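Local coordinates for protein glycosyl hydrolase, family 38 (Enterococcus faecalis, PDB 5KBP) that probably hydrolyses alpha-mannosidic linkages in glycans, as a metal-dependent glycoside hydrolase of family 38, at residues Lys77-Ala81 against Gly82-Ile86; Glu113-Trp117 against Gly118-Gln122; Arg240-Thr243 against Lys244-Leu248; Ile259-Asn262 against Phe263-Leu267. All blocks are in the same frame, centred on the assembly; numbering follows the deposited sequence.

Contact 1 of 4, residues Lys77-Ala81 against Gly82-Ile86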
loop_
_atom_site.group_PDB
_atom_site.type_symbol
_atom_site.label_atom_id
_atom_site.label_comp_id
_atom_site.label_asym_id
_atom_site.label_seq_id
_atom_site.Cartn_x
_atom_site.Cartn_y
_atom_site.Cartn_z
ATOM N N LYS A 77 -6.035 -12.714 28.814
ATOM C CA LYS A 77 -6.920 -13.086 29.912
ATOM C C LYS A 77 -8.375 -13.167 29.470
ATOM O O LYS A 77 -9.139 -13.978 30.004
ATOM C CB LYS A 77 -6.766 -12.097 31.068
ATOM C CG LYS A 77 -5.458 -12.241 31.829
ATOM C CD LYS A 77 -5.353 -11.246 32.975
ATOM C CE LYS A 77 -5.063 -9.840 32.472
ATOM N NZ LYS A 77 -4.810 -8.890 33.592
ATOM N N ALA A 78 -8.780 -12.341 28.502
ATOM C CA ALA A 78 -10.154 -12.407 28.013
ATOM C C ALA A 78 -10.409 -13.705 27.258
ATOM O O ALA A 78 -11.468 -14.325 27.416
ATOM C CB ALA A 78 -10.460 -11.200 27.128
ATOM N N VAL A 79 -9.450 -14.137 26.434
ATOM C CA VAL A 79 -9.611 -15.388 25.698
ATOM C C VAL A 79 -9.472 -16.583 26.636
ATOM O O VAL A 79 -10.218 -17.565 26.526
ATOM C CB VAL A 79 -8.602 -15.455 24.537
ATOM C CG1 VAL A 79 -8.690 -16.797 23.831
ATOM C CG2 VAL A 79 -8.854 -14.324 23.556
ATOM N N GLN A 80 -8.522 -16.518 27.574
ATOM C CA GLN A 80 -8.330 -17.619 28.514
ATOM C C GLN A 80 -9.561 -17.841 29.383
ATOM O O GLN A 80 -9.820 -18.969 29.816
ATOM C CB GLN A 80 -7.104 -17.363 29.391
ATOM C CG GLN A 80 -5.772 -17.484 28.668
ATOM C CD GLN A 80 -4.597 -17.109 29.551
ATOM O OE1 GLN A 80 -4.696 -17.134 30.778
ATOM N NE2 GLN A 80 -3.480 -16.753 28.930
ATOM N N ALA A 81 -10.328 -16.785 29.647
ATOM C CA ALA A 81 -11.532 -16.890 30.459
ATOM C C ALA A 81 -12.734 -17.406 29.681
ATOM O O ALA A 81 -13.817 -17.531 30.261
ATOM C CB ALA A 81 -11.869 -15.530 31.075
ATOM N N GLY A 82 -12.574 -17.712 28.396
ATOM C CA GLY A 82 -13.705 -18.127 27.595
ATOM C C GLY A 82 -14.728 -17.044 27.348
ATOM O O GLY A 82 -15.874 -17.353 27.015
ATOM N N LYS A 83 -14.347 -15.777 27.512
ATOM C CA LYS A 83 -15.256 -14.663 27.281
ATOM C C LYS A 83 -15.003 -13.941 25.966
ATOM O O LYS A 83 -15.869 -13.181 25.520
ATOM C CB LYS A 83 -15.174 -13.662 28.439
ATOM C CG LYS A 83 -15.633 -14.238 29.768
ATOM C CD LYS A 83 -15.897 -13.149 30.793
ATOM C CE LYS A 83 -16.621 -13.710 32.006
ATOM N NZ LYS A 83 -17.916 -14.335 31.619
ATOM N N LEU A 84 -13.850 -14.154 25.338
ATOM C CA LEU A 84 -13.582 -13.667 23.991
ATOM C C LEU A 84 -13.459 -14.888 23.086
ATOM O O LEU A 84 -12.442 -15.591 23.116
ATOM C CB LEU A 84 -12.323 -12.803 23.950
ATOM C CG LEU A 84 -12.203 -11.871 22.740
ATOM C CD1 LEU A 84 -13.454 -11.020 22.610
ATOM C CD2 LEU A 84 -10.968 -10.994 22.855
ATOM N N LYS A 85 -14.500 -15.146 22.299
ATOM C CA LYS A 85 -14.565 -16.322 21.443
ATOM C C LYS A 85 -13.923 -16.002 20.098
ATOM O O LYS A 85 -14.383 -15.104 19.385
ATOM C CB LYS A 85 -16.017 -16.764 21.263
ATOM C CG LYS A 85 -16.757 -17.045 22.566
ATOM C CD LYS A 85 -16.224 -18.292 23.255
ATOM C CE LYS A 85 -17.137 -18.722 24.394
ATOM N NZ LYS A 85 -16.662 -19.971 25.052
ATOM N N ILE A 86 -12.868 -16.741 19.750
ATOM C CA ILE A 86 -12.048 -16.435 18.586
ATOM C C ILE A 86 -12.051 -17.617 17.624
ATOM O O ILE A 86 -12.330 -18.761 17.997
ATOM C CB ILE A 86 -10.603 -16.075 18.987
ATOM C CG1 ILE A 86 -9.919 -17.282 19.632
ATOM C CG2 ILE A 86 -10.596 -14.888 19.937
ATOM C CD1 ILE A 86 -8.438 -17.098 19.863
#

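Contact 2 of 4, residues Glu113-Trp117 against Gly118-Gln122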
loop_
_atom_site.group_PDB
_atom_site.type_symbol
_atom_site.label_atom_id
_atom_site.label_comp_id
_atom_site.label_asym_id
_atom_site.label_seq_id
_atom_site.Cartn_x
_atom_site.Cartn_y
_atom_site.Cartn_z
ATOM N N GLU A 113 -3.157 -19.912 14.890
ATOM C CA GLU A 113 -3.246 -18.666 15.645
ATOM C C GLU A 113 -4.160 -18.816 16.856
ATOM O O GLU A 113 -3.870 -18.276 17.930
ATOM C CB GLU A 113 -3.738 -17.535 14.743
ATOM C CG GLU A 113 -2.739 -17.115 13.678
ATOM C CD GLU A 113 -1.490 -16.494 14.265
ATOM O OE1 GLU A 113 -1.615 -15.700 15.221
ATOM O OE2 GLU A 113 -0.384 -16.804 13.778
ATOM N N SER A 114 -5.270 -19.544 16.701
ATOM C CA SER A 114 -6.182 -19.745 17.823
ATOM C C SER A 114 -5.513 -20.520 18.949
ATOM O O SER A 114 -5.776 -20.262 20.129
ATOM C CB SER A 114 -7.441 -20.467 17.351
ATOM O OG SER A 114 -8.139 -19.700 16.386
ATOM N N GLN A 115 -4.640 -21.470 18.607
ATOM C CA GLN A 115 -3.925 -22.227 19.626
ATOM C C GLN A 115 -2.927 -21.367 20.391
ATOM O O GLN A 115 -2.579 -21.708 21.526
ATOM C CB GLN A 115 -3.208 -23.421 18.992
ATOM C CG GLN A 115 -4.137 -24.414 18.307
ATOM C CD GLN A 115 -5.120 -25.049 19.270
ATOM O OE1 GLN A 115 -4.818 -25.231 20.449
ATOM N NE2 GLN A 115 -6.305 -25.384 18.773
ATOM N N LYS A 116 -2.461 -20.264 19.799
ATOM C CA LYS A 116 -1.558 -19.370 20.517
ATOM C C LYS A 116 -2.277 -18.627 21.635
ATOM O O LYS A 116 -1.663 -18.306 22.659
ATOM C CB LYS A 116 -0.919 -18.377 19.547
ATOM C CG LYS A 116 -0.078 -19.027 18.461
ATOM C CD LYS A 116 0.422 -18.000 17.455
ATOM C CE LYS A 116 1.211 -18.661 16.335
ATOM N NZ LYS A 116 1.651 -17.678 15.305
ATOM N N TRP A 117 -3.568 -18.348 21.459
ATOM C CA TRP A 117 -4.356 -17.659 22.473
ATOM C C TRP A 117 -5.076 -18.627 23.403
ATOM O O TRP A 117 -5.135 -18.393 24.615
ATOM C CB TRP A 117 -5.372 -16.729 21.805
ATOM C CG TRP A 117 -4.741 -15.689 20.941
ATOM C CD1 TRP A 117 -4.610 -15.717 19.583
ATOM C CD2 TRP A 117 -4.141 -14.467 21.377
ATOM N NE1 TRP A 117 -3.970 -14.584 19.146
ATOM C CE2 TRP A 117 -3.671 -13.799 20.228
ATOM C CE3 TRP A 117 -3.959 -13.869 22.627
ATOM C CZ2 TRP A 117 -3.031 -12.566 20.293
ATOM C CZ3 TRP A 117 -3.323 -12.645 22.689
ATOM C CH2 TRP A 117 -2.867 -12.008 21.531
ATOM N N GLY A 118 -5.624 -19.709 22.858
ATOM C CA GLY A 118 -6.320 -20.695 23.659
ATOM C C GLY A 118 -6.878 -21.833 22.830
ATOM O O GLY A 118 -6.298 -22.923 22.789
ATOM N N ALA A 119 -8.001 -21.584 22.157
ATOM C CA ALA A 119 -8.685 -22.584 21.348
ATOM C C ALA A 119 -9.741 -21.900 20.487
ATOM O O ALA A 119 -10.291 -20.866 20.886
ATOM C CB ALA A 119 -9.325 -23.660 22.227
ATOM N N PRO A 120 -10.048 -22.435 19.310
ATOM C CA PRO A 120 -11.031 -21.795 18.434
ATOM C C PRO A 120 -12.455 -22.247 18.713
ATOM O O PRO A 120 -12.710 -23.336 19.232
ATOM C CB PRO A 120 -10.587 -22.256 17.039
ATOM C CG PRO A 120 -10.029 -23.622 17.284
ATOM C CD PRO A 120 -9.388 -23.580 18.654
ATOM N N VAL A 121 -13.395 -21.373 18.356
ATOM C CA VAL A 121 -14.794 -21.776 18.279
ATOM C C VAL A 121 -14.931 -22.775 17.140
ATOM O O VAL A 121 -14.613 -22.468 15.985
ATOM C CB VAL A 121 -15.709 -20.563 18.073
ATOM C CG1 VAL A 121 -17.135 -21.015 17.799
ATOM C CG2 VAL A 121 -15.660 -19.661 19.285
ATOM N N GLN A 122 -15.391 -23.982 17.460
ATOM C CA GLN A 122 -15.439 -25.067 16.480
ATOM C C GLN A 122 -16.708 -24.974 15.632
ATOM O O GLN A 122 -17.561 -25.862 15.618
ATOM C CB GLN A 122 -15.324 -26.414 17.184
ATOM C CG GLN A 122 -13.997 -26.610 17.905
ATOM C CD GLN A 122 -13.835 -28.007 18.469
ATOM O OE1 GLN A 122 -13.170 -28.855 17.874
ATOM N NE2 GLN A 122 -14.439 -28.252 19.625
#

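Contact 3 of 4, residues Arg240-Thr243 against Lys244-Leu248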
loop_
_atom_site.group_PDB
_atom_site.type_symbol
_atom_site.label_atom_id
_atom_site.label_comp_id
_atom_site.label_asym_id
_atom_site.label_seq_id
_atom_site.Cartn_x
_atom_site.Cartn_y
_atom_site.Cartn_z
ATOM N N ARG A 240 -23.780 -2.121 25.381
ATOM C CA ARG A 240 -23.252 -1.985 26.735
ATOM C C ARG A 240 -24.256 -2.426 27.793
ATOM O O ARG A 240 -23.855 -2.886 28.867
ATOM C CB ARG A 240 -22.819 -0.539 26.978
ATOM C CG ARG A 240 -21.440 -0.212 26.426
ATOM C CD ARG A 240 -21.229 1.285 26.283
ATOM N NE ARG A 240 -19.812 1.637 26.302
ATOM C CZ ARG A 240 -19.320 2.796 25.878
ATOM N NH1 ARG A 240 -20.131 3.722 25.383
ATOM N NH2 ARG A 240 -18.015 3.026 25.939
ATOM N N ASP A 241 -25.555 -2.295 27.518
ATOM C CA ASP A 241 -26.598 -2.668 28.466
ATOM C C ASP A 241 -27.227 -4.017 28.132
ATOM O O ASP A 241 -28.406 -4.241 28.429
ATOM C CB ASP A 241 -27.671 -1.582 28.527
ATOM C CG ASP A 241 -28.324 -1.332 27.182
ATOM O OD1 ASP A 241 -27.619 -1.417 26.155
ATOM O OD2 ASP A 241 -29.541 -1.054 27.150
ATOM N N ILE A 242 -26.460 -4.923 27.521
ATOM C CA ILE A 242 -27.008 -6.221 27.139
ATOM C C ILE A 242 -27.382 -7.036 28.370
ATOM O O ILE A 242 -28.341 -7.816 28.336
ATOM C CB ILE A 242 -26.014 -6.974 26.233
ATOM C CG1 ILE A 242 -26.645 -8.259 25.691
ATOM C CG2 ILE A 242 -24.717 -7.276 26.975
ATOM C CD1 ILE A 242 -27.875 -8.022 24.840
ATOM N N THR A 243 -26.658 -6.862 29.478
ATOM C CA THR A 243 -26.989 -7.585 30.702
ATOM C C THR A 243 -28.328 -7.128 31.269
ATOM O O THR A 243 -29.147 -7.956 31.688
ATOM C CB THR A 243 -25.873 -7.402 31.734
ATOM O OG1 THR A 243 -24.792 -8.293 31.431
ATOM C CG2 THR A 243 -26.377 -7.674 33.142
ATOM N N LYS A 244 -28.570 -5.815 31.281
ATOM C CA LYS A 244 -29.839 -5.294 31.781
ATOM C C LYS A 244 -31.009 -5.746 30.916
ATOM O O LYS A 244 -32.059 -6.137 31.440
ATOM C CB LYS A 244 -29.783 -3.768 31.849
ATOM C CG LYS A 244 -31.081 -3.107 32.281
ATOM C CD LYS A 244 -30.941 -1.595 32.279
ATOM C CE LYS A 244 -32.229 -0.914 32.705
ATOM N NZ LYS A 244 -32.083 0.568 32.731
ATOM N N ALA A 245 -30.848 -5.700 29.591
ATOM C CA ALA A 245 -31.950 -6.047 28.700
ATOM C C ALA A 245 -32.323 -7.521 28.811
ATOM O O ALA A 245 -33.500 -7.881 28.693
ATOM C CB ALA A 245 -31.587 -5.697 27.260
ATOM N N ILE A 246 -31.335 -8.388 29.044
ATOM C CA ILE A 246 -31.614 -9.817 29.142
ATOM C C ILE A 246 -32.358 -10.133 30.434
ATOM O O ILE A 246 -33.277 -10.960 30.450
ATOM C CB ILE A 246 -30.305 -10.618 29.018
ATOM C CG1 ILE A 246 -29.749 -10.500 27.596
ATOM C CG2 ILE A 246 -30.522 -12.077 29.390
ATOM C CD1 ILE A 246 -28.451 -11.236 27.383
ATOM N N ALA A 247 -31.979 -9.480 31.536
ATOM C CA ALA A 247 -32.689 -9.685 32.795
ATOM C C ALA A 247 -34.122 -9.173 32.712
ATOM O O ALA A 247 -35.036 -9.773 33.289
ATOM C CB ALA A 247 -31.940 -9.006 33.940
ATOM N N LEU A 248 -34.334 -8.060 32.006
ATOM C CA LEU A 248 -35.691 -7.560 31.807
ATOM C C LEU A 248 -36.530 -8.547 31.005
ATOM O O LEU A 248 -37.721 -8.732 31.285
ATOM C CB LEU A 248 -35.652 -6.200 31.110
ATOM C CG LEU A 248 -36.995 -5.621 30.658
ATOM C CD1 LEU A 248 -37.872 -5.280 31.857
ATOM C CD2 LEU A 248 -36.788 -4.409 29.760
#

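Contact 4 of 4, residues Ile259-Asn262 against Phe263-Leu267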
loop_
_atom_site.group_PDB
_atom_site.type_symbol
_atom_site.label_atom_id
_atom_site.label_comp_id
_atom_site.label_asym_id
_atom_site.label_seq_id
_atom_site.Cartn_x
_atom_site.Cartn_y
_atom_site.Cartn_z
ATOM N N ILE A 259 -30.839 -16.433 27.956
ATOM C CA ILE A 259 -29.495 -16.750 28.422
ATOM C C ILE A 259 -28.493 -16.040 27.524
ATOM O O ILE A 259 -28.500 -16.242 26.303
ATOM C CB ILE A 259 -29.226 -18.264 28.418
ATOM C CG1 ILE A 259 -30.337 -19.016 29.154
ATOM C CG2 ILE A 259 -27.871 -18.565 29.041
ATOM C CD1 ILE A 259 -30.209 -20.521 29.074
ATOM N N HIS A 260 -27.637 -15.213 28.119
ATOM C CA HIS A 260 -26.467 -14.727 27.402
ATOM C C HIS A 260 -25.515 -15.898 27.199
ATOM O O HIS A 260 -25.004 -16.465 28.171
ATOM C CB HIS A 260 -25.787 -13.597 28.174
ATOM C CG HIS A 260 -24.987 -12.673 27.308
ATOM N ND1 HIS A 260 -23.805 -12.098 27.722
ATOM C CD2 HIS A 260 -25.205 -12.222 26.050
ATOM C CE1 HIS A 260 -23.326 -11.336 26.755
ATOM N NE2 HIS A 260 -24.157 -11.393 25.730
ATOM N N SER A 261 -25.297 -16.283 25.943
ATOM C CA SER A 261 -24.591 -17.529 25.672
ATOM C C SER A 261 -23.540 -17.375 24.580
ATOM O O SER A 261 -22.997 -16.285 24.371
ATOM C CB SER A 261 -25.592 -18.622 25.289
ATOM O OG SER A 261 -24.994 -19.906 25.321
ATOM N N ASN A 262 -23.252 -18.470 23.884
ATOM C CA ASN A 262 -22.207 -18.503 22.870
ATOM C C ASN A 262 -22.471 -19.689 21.955
ATOM O O ASN A 262 -23.290 -20.560 22.255
ATOM C CB ASN A 262 -20.816 -18.590 23.505
ATOM C CG ASN A 262 -20.714 -19.700 24.531
ATOM O OD1 ASN A 262 -20.554 -20.869 24.181
ATOM N ND2 ASN A 262 -20.802 -19.340 25.807
ATOM N N PHE A 263 -21.754 -19.716 20.829
ATOM C CA PHE A 263 -22.001 -20.744 19.824
ATOM C C PHE A 263 -21.639 -22.139 20.321
ATOM O O PHE A 263 -22.280 -23.117 19.921
ATOM C CB PHE A 263 -21.235 -20.422 18.543
ATOM C CG PHE A 263 -21.943 -19.454 17.648
ATOM C CD1 PHE A 263 -23.149 -19.800 17.060
ATOM C CD2 PHE A 263 -21.408 -18.204 17.387
ATOM C CE1 PHE A 263 -23.810 -18.917 16.233
ATOM C CE2 PHE A 263 -22.063 -17.316 16.559
ATOM C CZ PHE A 263 -23.266 -17.673 15.982
ATOM N N ASP A 264 -20.630 -22.256 21.185
ATOM C CA ASP A 264 -20.256 -23.566 21.710
ATOM C C ASP A 264 -21.381 -24.168 22.544
ATOM O O ASP A 264 -21.717 -25.348 22.395
ATOM C CB ASP A 264 -18.976 -23.454 22.536
ATOM C CG ASP A 264 -17.768 -23.120 21.689
ATOM O OD1 ASP A 264 -17.638 -23.695 20.588
ATOM O OD2 ASP A 264 -16.953 -22.279 22.121
ATOM N N ASP A 265 -21.976 -23.367 23.431
ATOM C CA ASP A 265 -23.056 -23.867 24.276
ATOM C C ASP A 265 -24.331 -24.106 23.474
ATOM O O ASP A 265 -25.041 -25.089 23.711
ATOM C CB ASP A 265 -23.323 -22.894 25.423
ATOM C CG ASP A 265 -22.211 -22.888 26.452
ATOM O OD1 ASP A 265 -21.418 -23.853 26.473
ATOM O OD2 ASP A 265 -22.132 -21.923 27.242
ATOM N N TYR A 266 -24.642 -23.219 22.526
ATOM C CA TYR A 266 -25.854 -23.389 21.728
ATOM C C TYR A 266 -25.776 -24.643 20.866
ATOM O O TYR A 266 -26.726 -25.433 20.813
ATOM C CB TYR A 266 -26.096 -22.155 20.858
ATOM C CG TYR A 266 -27.310 -22.286 19.961
ATOM C CD1 TYR A 266 -28.593 -22.231 20.487
ATOM C CD2 TYR A 266 -27.172 -22.467 18.590
ATOM C CE1 TYR A 266 -29.708 -22.352 19.675
ATOM C CE2 TYR A 266 -28.282 -22.588 17.769
ATOM C CZ TYR A 266 -29.548 -22.529 18.318
ATOM O OH TYR A 266 -30.657 -22.649 17.509
ATOM N N LEU A 267 -24.645 -24.842 20.181
ATOM C CA LEU A 267 -24.497 -25.997 19.298
ATOM C C LEU A 267 -24.643 -27.307 20.062
ATOM O O LEU A 267 -25.246 -28.262 19.558
ATOM C CB LEU A 267 -23.144 -25.942 18.587
ATOM C CG LEU A 267 -23.027 -24.959 17.420
ATOM C CD1 LEU A 267 -21.585 -24.847 16.954
ATOM C CD2 LEU A 267 -23.931 -25.390 16.277
HETATM O O HOH W 1 -24.828 -20.631 27.828
#

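Contact 1 of 4, residues Lys77-Ala81 against Gly82-Ile86
Val79 crosses Leu84 obliquely and meets Ile86 at about a right angle. Its two methyls divide the work. CG2 rests on Leu84 CB at 3.8 Å. CG1 meets the end of Ile86, with Val79 CG1 and Ile86 CD1 4.0 Å apart. The first torsion of Val79 (chi1 176°) sets CG1 beside the carbonyl carbon and CG2 beside the backbone N, which turns CG2 toward Leu84 and CG1 toward Ile86. Ala78 adds a smaller contact, its CB lying 4.0 Å from Leu84 CB. The backbone makes this fold-back possible. Gly82 has a positive phi (68°) and ends the helix in a Schellman motif. Its N donates to Val79 O at 3.0 Å. Ala78 O takes two donors: Lys83 N comes nearly along the C=O axis, and Leu84 N comes from above the plane. The two N-H groups of the exit turn thus share one carbonyl of the last helical turn. Lys83 CG passes near Ala81 CB, but its NZ leaves to bond with Phe49 O and Asn50 O. Helix 25-45 packs on Ala78 and Leu84. Leu61 of helix 59-65 touches Leu84 and Ile86, and strand 84-85 runs parallel to strand 52-53.

Contact 2 of 4, residues Glu113-Trp117 against Gly118-Gln122
Gly118 N donates to Ser114 O at 2.8 Å. The bond is nearly straight (168° at the hydrogen), an i to i+4 bond at the C-terminal end of helix 100-117. Gly118 is the first residue to leave helical backbone angles. Its O lies 3.6 Å from Gln115 OE1; both are acceptors, and no bond joins them. Ala119 continues outward in an extended conformation, and its CB points away from the helix. This is a helix-to-strand connection in the N-terminal family 38 domain: the chain leaves helix 100-117 and runs on to strand 124-126. Pro120 sets its ring against two helix side chains. Ser114 CB sits over one face of the proline ring, 3.6 Å from Pro120 CB. Ser114 OG also touches the ring at Pro120 CB, while its polar partner is Gly110 O, one turn back. The second side chain is Gln115. Its chain bends at chi2 (-62°), which turns the amide toward the CD corner of the proline, with Gln115 NE2 3.6 Å from Pro120 CD. Pro120 also touches Pro88. Val121 turns away from helix 100-117, and its backbone pairs with that of Ile86.

Contact 3 of 4, residues Arg240-Thr243 against Lys244-Leu248
Asp241 and Ala245 meet through the flat peptide groups of the first helical turn. Ala245 N bonds to Asp241 O at 3.1 Å. Ile246 N bonds in the same way to Ile242 O, and Ala247 N to Thr243 O. These are the regular i to i+4 bonds at the start of helix 242-252. The Ile242 peptide is also met by a side chain. Ile246 CG1 sits only 3.1 Å from Ile242 O, a tight approach. It comes to the outer, oxygen end of the carbonyl and does not lie over the peptide face. CG1 of Ile246 stands beside its own backbone N (chi1 -68°), which directs the branch back along the helix. From there the end of Ile246 reaches the branch of the earlier isoleucine, Ile246 CD1 against Ile242 CG1 at 3.9 Å. Ile242 CD1 touches the same methyl. Together the two isoleucines face strands 7-13 and 256-260, where His260 touches both. Ala245 CB packs at 3.7 Å from Asp241 O. Lys244 is fully extended, its CB close to that same oxygen. Asp241 holds the N-cap position, but its carboxylate makes no capping bond and OD2 bonds to Ser202 OG. Thr243 OG1 bonds to Asp46 OD2. The chemistry is therefore split. Backbone bonds and isoleucine contacts build the turn, while its polar side chains tie the helix start to other parts of the domain. A carboxylate at this end would probably interact favourably with the helix dipole, even without a direct cap.

Contact 4 of 4, residues Ile259-Asn262 against Phe263-Leu267
Asp265 OD2 is held by two donors. A water donates to it at 3.0 Å, and Asn262 ND2 makes a weak bond at 3.2 Å. The same water is hydrogen-bonded to Ser261 OG at 2.6 Å, so it bridges the serine to the aspartate. Ser261 OG also rests 3.4 Å from Asp265 CB. The stronger link runs the other way. Asp265 N donates to Asn262 OD1 at 3.0 Å, coming from above the amide plane, 36° out of it. The amide oxygen thus takes the backbone N-H, while the amide nitrogen gives only a weak bond to the carboxylate. Their flat groups cross at a slant, with planes 51° apart. The amide can reach over the helix start because CG of Asn262 stands between its backbone N and carbonyl carbon (chi1 51°). The main partner of Asn262 ND2 is Asn50 OD1, which helps fix the rotation of the amide. Below the cap, Tyr266 N bonds to Asn262 O at 3.0 Å, the first regular helical bond. Tyr266 CB packs against this same oxygen. The carboxylate of Asp265, in the first turn, is probably stabilised by the helix dipole. The arrangement is a classic asparagine N-cap. It sits where parallel strand 256-260 passes into helix 263-270, as in the beta-alpha units of alpha/beta folds.

Overall arrangement
All four contacts lie in the N-terminal family 38 domain and come in series along the chain. Contacts 1 and 2 have centres 10 Å apart and touch: Trp117 of helix 100-117 packs on Val79 and Ile86. Contact 4 touches each of the others. Lys85 of contact 1 packs on Asn262, Val121 of contact 2 lies beside Phe263, and Ile246 of contact 3 meets His260. Contacts 2 and 3 are the farthest apart, about 28 Å between centres. Helix 242-252 leads into strand 256-260, an outer strand of the parallel sheet with 7-13 and 226-231. Contacts 1 and 4 are helix-strand junctions, contact 2 a helix end and contact 3 a helix start, all in one domain.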